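Local coordinates for putative oxidoreductase (Mycobacterium avium, PDB 3QHA) that probably catalyses NAD(P)-dependent oxidation of a hydroxy acid, in the manner of 3-hydroxyisobutyrate dehydrogenases, with a Rossmann-type nucleotide-binding domain, at the interface of chains A and B. Residues are numbered along the deposited sequence; one frame, centred on the assembly and turned at random. Chains: chain A/B, Putative oxidoreductase.

The interface of chains A and B. Residues chain A 132-133, 144, 184, 187; chain B 215-216, 219-220.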
loop_
_atom_site.group_PDB
_atom_site.type_symbol
_atom_site.label_atom_id
_atom_site.label_comp_id
_atom_site.label_asym_id
_atom_site.label_seq_id
_atom_site.Cartn_x
_atom_site.Cartn_y
_atom_site.Cartn_z
ATOM N N SER A 132 12.501 -0.203 -7.980
ATOM C CA SER A 132 11.570 -0.388 -6.873
ATOM C C SER A 132 11.001 -1.810 -7.041
ATOM O O SER A 132 10.899 -2.276 -8.168
ATOM C CB SER A 132 10.468 0.676 -6.961
ATOM O OG SER A 132 9.381 0.408 -6.096
ATOM N N GLY A 133 10.701 -2.556 -5.976
ATOM C CA GLY A 133 11.145 -2.301 -4.620
ATOM C C GLY A 133 11.633 -3.590 -3.976
ATOM O O GLY A 133 10.918 -4.597 -3.954
ATOM N N ALA A 144 10.666 -3.436 -10.441
ATOM C CA ALA A 144 10.178 -2.452 -11.392
ATOM C C ALA A 144 11.321 -1.475 -11.621
ATOM O O ALA A 144 12.025 -1.117 -10.673
ATOM C CB ALA A 144 8.968 -1.720 -10.835
ATOM N N ARG A 184 6.795 8.208 -7.437
ATOM C CA ARG A 184 6.471 6.919 -6.826
ATOM C C ARG A 184 6.874 6.895 -5.353
ATOM O O ARG A 184 6.083 6.520 -4.490
ATOM C CB ARG A 184 7.141 5.768 -7.584
ATOM C CG ARG A 184 6.619 4.386 -7.205
ATOM C CD ARG A 184 7.299 3.814 -5.967
ATOM N NE ARG A 184 6.599 2.634 -5.470
ATOM C CZ ARG A 184 5.488 2.652 -4.735
ATOM N NH1 ARG A 184 4.913 3.800 -4.381
ATOM N NH2 ARG A 184 4.946 1.504 -4.348
ATOM N N LEU A 187 4.925 8.981 -2.732
ATOM C CA LEU A 187 3.795 8.191 -2.253
ATOM C C LEU A 187 4.228 7.209 -1.166
ATOM O O LEU A 187 3.619 7.166 -0.095
ATOM C CB LEU A 187 3.109 7.448 -3.409
ATOM C CG LEU A 187 1.992 6.471 -3.008
ATOM C CD1 LEU A 187 0.941 7.171 -2.160
ATOM C CD2 LEU A 187 1.361 5.829 -4.237
ATOM N N VAL B 215 3.595 0.593 -11.787
ATOM C CA VAL B 215 4.778 0.471 -10.930
ATOM C C VAL B 215 4.384 0.420 -9.456
ATOM O O VAL B 215 4.880 -0.424 -8.709
ATOM C CB VAL B 215 5.781 1.623 -11.160
ATOM C CG1 VAL B 215 6.921 1.562 -10.143
ATOM C CG2 VAL B 215 6.328 1.570 -12.579
ATOM N N VAL B 216 3.482 1.312 -9.051
ATOM C CA VAL B 216 3.021 1.371 -7.663
ATOM C C VAL B 216 2.435 0.033 -7.220
ATOM O O VAL B 216 2.854 -0.526 -6.206
ATOM C CB VAL B 216 1.968 2.487 -7.460
ATOM C CG1 VAL B 216 1.322 2.384 -6.075
ATOM C CG2 VAL B 216 2.606 3.860 -7.656
ATOM N N THR B 219 5.090 -2.942 -7.205
ATOM C CA THR B 219 6.090 -2.858 -6.148
ATOM C C THR B 219 5.474 -3.028 -4.758
ATOM O O THR B 219 6.109 -3.588 -3.861
ATOM C CB THR B 219 6.893 -1.546 -6.244
ATOM O OG1 THR B 219 6.001 -0.422 -6.289
ATOM C CG2 THR B 219 7.743 -1.557 -7.510
ATOM N N ASP B 220 4.235 -2.569 -4.584
ATOM C CA ASP B 220 3.521 -2.779 -3.323
ATOM C C ASP B 220 3.143 -4.247 -3.091
ATOM O O ASP B 220 3.051 -4.682 -1.942
ATOM C CB ASP B 220 2.290 -1.866 -3.217
ATOM C CG ASP B 220 2.644 -0.457 -2.750
ATOM O OD1 ASP B 220 3.752 -0.272 -2.205
ATOM O OD2 ASP B 220 1.818 0.466 -2.923
HETATM O O HOH W 1 2.759 2.970 -2.376
#
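Helix 209-223 of chain B lies against the long helix 176-204 of chain A and, farther along the same side, against strands 131-132 and 143-148 and the loop at A:Gly133. A:Arg184 carries most of the polar contact, its long chain crossing to the helix to reach hydroxyl, carboxylate and water. Its CG is anti to the backbone N (chi1 -167°) and the chain bends at chi2, laying the guanidinium over CA of B:Val216. NH2 donates to the hydroxyl OG1 of B:Thr219 at 2.9 Å, a bent bond tilted from the guanidinium plane; NE adds a weak one. That hydroxyl donates to O of B:Val215, 2.7 Å from OG1, so threonine suits the place as acceptor and donor. B:Asp220 supplies the countercharge at the guanidinium edge, its carboxylate plane turned 59° away; OD1 lies 3.0 Å from NH2, a salt bridge without a hydrogen bond, as no N-H aims at it. Water 1 joins NH1 and NH2 to OD2, helping to fix the arginine's rotation. Small side chains suit the strand side: CG2 of B:Thr219 packs against CB of A:Ala144 (3.5 Å) and CB of A:Ser132 (3.6 Å). Branched B:Val215, B:Val216 and A:Leu187 fill the apolar margin, CD2 of A:Leu187 touching CG1 of B:Val216 at 3.9 Å. In this two-fold dimer, probably also the biological one, A:Ser132 and A:Gly133 belong to the family's conserved DAPVSGG segment, so the partner's helix probably sits beside the active-site cleft, between Rossmann-type domain and long helix.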